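Local coordinates for helianthamide (Stichodactyla helianthus, PDB 4X0N), which probably inhibits pancreatic alpha-amylase, as a small disulfide-rich sea anemone peptide with a beta-defensin-like fold, at residues Glu22-Met27 / Cys39-Trp44. Residues are numbered along the deposited sequence; the frame is centred on the assembly and turned at random.
Sequences EDEKAM and CYKTPW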
ATOM      1  N   GLU B  22       6.003 -33.614  -1.248  1.00 34.26           N
ATOM      2  CA  GLU B  22       7.395 -33.893  -1.588  1.00 38.65           C
ATOM      3  C   GLU B  22       8.060 -32.719  -2.308  1.00 34.00           C
ATOM      4  O   GLU B  22       9.256 -32.476  -2.145  1.00 32.41           O
ATOM      5  CB  GLU B  22       7.482 -35.150  -2.459  1.00 46.78           C
ATOM      6  CG  GLU B  22       8.863 -35.781  -2.489  1.00 54.09           C
ATOM      7  CD  GLU B  22       9.328 -36.218  -1.113  1.00 63.27           C
ATOM      8  OE1 GLU B  22       8.780 -37.211  -0.586  1.00 64.00           O
ATOM      9  OE2 GLU B  22      10.235 -35.562  -0.554  1.00 57.99           O
ATOM     10  N   ASP B  23       7.280 -31.991  -3.102  1.00 31.01           N
ATOM     11  CA  ASP B  23       7.818 -30.911  -3.925  1.00 33.17           C
ATOM     12  C   ASP B  23       7.508 -29.533  -3.343  1.00 31.03           C
ATOM     13  O   ASP B  23       7.590 -28.520  -4.042  1.00 30.37           O
ATOM     14  CB  ASP B  23       7.278 -31.010  -5.354  1.00 29.21           C
ATOM     15  CG  ASP B  23       5.776 -30.805  -5.425  1.00 36.33           C
ATOM     16  OD1 ASP B  23       5.084 -31.117  -4.432  1.00 33.40           O
ATOM     17  OD2 ASP B  23       5.288 -30.332  -6.473  1.00 39.88           O
ATOM     18  N   GLU B  24       7.156 -29.499  -2.063  1.00 27.90           N
ATOM     19  CA  GLU B  24       6.835 -28.246  -1.394  1.00 24.56           C
ATOM     20  C   GLU B  24       7.850 -27.921  -0.306  1.00 24.26           C
ATOM     21  O   GLU B  24       8.551 -28.802   0.194  1.00 29.99           O
ATOM     22  CB  GLU B  24       5.431 -28.300  -0.789  1.00 24.80           C
ATOM     23  CG  GLU B  24       4.303 -28.203  -1.803  1.00 27.00           C
ATOM     24  CD  GLU B  24       2.934 -28.340  -1.164  1.00 25.08           C
ATOM     25  OE1 GLU B  24       2.863 -28.820  -0.011  1.00 22.93           O
ATOM     26  OE2 GLU B  24       1.929 -27.966  -1.809  1.00 21.29           O
ATOM     27  N   LYS B  25       7.922 -26.647   0.058  1.00 19.21           N
ATOM     28  CA  LYS B  25       8.811 -26.203   1.120  1.00 18.37           C
ATOM     29  C   LYS B  25       7.980 -25.749   2.311  1.00 16.97           C
ATOM     30  O   LYS B  25       6.877 -25.233   2.143  1.00 15.80           O
ATOM     31  CB  LYS B  25       9.732 -25.087   0.623  1.00 17.45           C
ATOM     32  CG  LYS B  25      10.731 -25.543  -0.430  1.00 19.44           C
ATOM     33  CD  LYS B  25      11.596 -24.394  -0.922  1.00 24.16           C
ATOM     34  CE  LYS B  25      10.820 -23.460  -1.840  1.00 27.38           C
ATOM     35  NZ  LYS B  25      10.400 -24.124  -3.108  1.00 30.60           N
ATOM     36  N   ALA B  26       8.499 -25.951   3.516  1.00 15.45           N
ATOM     37  CA  ALA B  26       7.727 -25.639   4.709  1.00 13.34           C
ATOM     38  C   ALA B  26       8.196 -24.378   5.426  1.00 14.96           C
ATOM     39  O   ALA B  26       9.390 -24.085   5.489  1.00 16.20           O
ATOM     40  CB  ALA B  26       7.740 -26.824   5.658  1.00 12.58           C
ATOM     41  N   MET B  27       7.233 -23.641   5.965  1.00 12.42           N
ATOM     42  CA  MET B  27       7.509 -22.520   6.846  1.00 13.57           C
ATOM     43  C   MET B  27       6.729 -22.668   8.151  1.00 16.39           C
ATOM     44  O   MET B  27       5.499 -22.568   8.164  1.00 17.59           O
ATOM     45  CB  MET B  27       7.177 -21.199   6.152  1.00 16.37           C
ATOM     46  CG  MET B  27       7.656 -19.971   6.896  1.00 18.13           C
ATOM     47  SD  MET B  27       9.428 -19.707   6.714  1.00 17.27           S
ATOM     48  CE  MET B  27       9.536 -19.467   4.941  1.00 12.84           C
ATOM     49  N   CYS B  39       2.874 -24.383   3.448  1.00 13.47           N
ATOM     50  CA  CYS B  39       3.454 -25.217   2.404  1.00 14.42           C
ATOM     51  C   CYS B  39       3.398 -24.497   1.066  1.00 14.42           C
ATOM     52  O   CYS B  39       2.324 -24.295   0.498  1.00 16.10           O
ATOM     53  CB  CYS B  39       2.712 -26.555   2.320  1.00 17.28           C
ATOM     54  SG  CYS B  39       2.747 -27.540   3.843  1.00 16.86           S
ATOM     55  N   TYR B  40       4.563 -24.109   0.563  1.00 15.12           N
ATOM     56  CA  TYR B  40       4.624 -23.253  -0.609  1.00 16.31           C
ATOM     57  C   TYR B  40       5.605 -23.775  -1.644  1.00 17.69           C
ATOM     58  O   TYR B  40       6.374 -24.700  -1.384  1.00 20.66           O
ATOM     59  CB  TYR B  40       5.040 -21.840  -0.193  1.00 16.20           C
ATOM     60  CG  TYR B  40       6.421 -21.757   0.433  1.00 13.50           C
ATOM     61  CD1 TYR B  40       7.504 -21.275  -0.289  1.00 14.92           C
ATOM     62  CD2 TYR B  40       6.640 -22.156   1.747  1.00 15.51           C
ATOM     63  CE1 TYR B  40       8.765 -21.194   0.277  1.00 14.83           C
ATOM     64  CE2 TYR B  40       7.898 -22.081   2.321  1.00 14.61           C
ATOM     65  CZ  TYR B  40       8.957 -21.598   1.581  1.00 13.31           C
ATOM     66  OH  TYR B  40      10.211 -21.520   2.144  1.00 12.93           O
ATOM     67  N   LYS B  41       5.561 -23.170  -2.825  1.00 18.00           N
ATOM     68  CA  LYS B  41       6.605 -23.326  -3.821  1.00 20.82           C
ATOM     69  C   LYS B  41       7.029 -21.929  -4.247  1.00 22.13           C
ATOM     70  O   LYS B  41       6.190 -21.038  -4.381  1.00 25.72           O
ATOM     71  CB  LYS B  41       6.087 -24.096  -5.036  1.00 23.34           C
ATOM     72  CG  LYS B  41       5.346 -25.378  -4.703  1.00 26.91           C
ATOM     73  CD  LYS B  41       4.831 -26.050  -5.966  1.00 35.23           C
ATOM     74  CE  LYS B  41       3.947 -27.250  -5.643  1.00 43.30           C
ATOM     75  NZ  LYS B  41       2.692 -26.858  -4.936  1.00 36.62           N
ATOM     76  N   THR B  42       8.323 -21.728  -4.458  1.00 22.25           N
ATOM     77  CA  THR B  42       8.779 -20.463  -5.009  1.00 25.17           C
ATOM     78  C   THR B  42       8.777 -20.568  -6.526  1.00 25.58           C
ATOM     79  O   THR B  42       9.126 -21.612  -7.078  1.00 28.59           O
ATOM     80  CB  THR B  42      10.193 -20.096  -4.517  1.00 22.48           C
ATOM     81  OG1 THR B  42      11.138 -21.059  -4.999  1.00 28.38           O
ATOM     82  CG2 THR B  42      10.235 -20.063  -2.997  1.00 16.79           C
ATOM     83  N   PRO B  43       8.380 -19.485  -7.208  1.00 22.17           N
ATOM     84  CA  PRO B  43       8.313 -19.505  -8.674  1.00 22.51           C
ATOM     85  C   PRO B  43       9.683 -19.292  -9.319  1.00 24.91           C
ATOM     86  O   PRO B  43       9.766 -18.889 -10.479  1.00 28.95           O
ATOM     87  CB  PRO B  43       7.361 -18.351  -8.998  1.00 18.57           C
ATOM     88  CG  PRO B  43       7.487 -17.426  -7.841  1.00 18.42           C
ATOM     89  CD  PRO B  43       7.766 -18.274  -6.638  1.00 16.19           C
ATOM     90  N   TRP B  44      10.743 -19.559  -8.561  1.00 23.82           N
ATOM     91  CA  TRP B  44      12.105 -19.537  -9.082  1.00 26.48           C
ATOM     92  C   TRP B  44      12.947 -20.634  -8.434  1.00 37.59           C
ATOM     93  O   TRP B  44      12.424 -21.490  -7.719  1.00 36.31           O
ATOM     94  CB  TRP B  44      12.749 -18.169  -8.846  1.00 22.41           C
ATOM     95  CG  TRP B  44      12.639 -17.683  -7.429  1.00 27.99           C
ATOM     96  CD1 TRP B  44      13.421 -18.048  -6.371  1.00 26.22           C
ATOM     97  CD2 TRP B  44      11.695 -16.734  -6.920  1.00 19.93           C
ATOM     98  NE1 TRP B  44      13.020 -17.388  -5.236  1.00 22.41           N
ATOM     99  CE2 TRP B  44      11.960 -16.574  -5.546  1.00 20.21           C
ATOM    100  CE3 TRP B  44      10.648 -16.005  -7.491  1.00 16.58           C
ATOM    101  CZ2 TRP B  44      11.220 -15.717  -4.735  1.00 17.42           C
ATOM    102  CZ3 TRP B  44       9.913 -15.155  -6.685  1.00 19.30           C
ATOM    103  CH2 TRP B  44      10.202 -15.017  -5.323  1.00 17.74           C
ATOM    104  OXT TRP B  44      14.164 -20.694  -8.611  1.00 38.20           O
TER
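Lys-25 and Tyr-40 face each other as an antiparallel hydrogen-bonded pair. Lys-25 N donates to Tyr-40 O at 2.9 Å, and Tyr-40 N returns a bond to Lys-25 O at 3.0 Å. Their side chains share one face of the sheet and cross at about a right angle. Lys-25 CB sits over one face of the Tyr-40 ring, offset toward the rim, in a CH-pi contact 4.0 Å from the centroid. The chain bends at chi3 (-74°), which turns Lys-25 CE back to within 3.7 Å of Tyr-40 CE1. Lys-25 CE also meets Thr-42 CG2 at 3.6 Å. Lys-25 NZ stops 3.4 Å from Thr-42 N; both are donors, and they do not bond. Met-27 CE reaches Tyr-40 OH. An alanine at Tyr-40 would probably leave Lys-25 CB and Met-27 CE without the ring they pack on, opening a gap beside Ile-8. Glu-24 OE2 makes a weak salt bridge to Lys-41 NZ (3.4 Å); OE2 also forms a salt bridge with Lys-17. Glu-24 OE1 lies against Cys-39 CB and accepts from Ala-21 N. Cys-39 is tied to Cys-20 by a disulfide. Strands 25-27 and 37-40 form a beta hairpin that places 25-27 at the edge of a disulfide-bonded antiparallel sheet, as in beta-defensins.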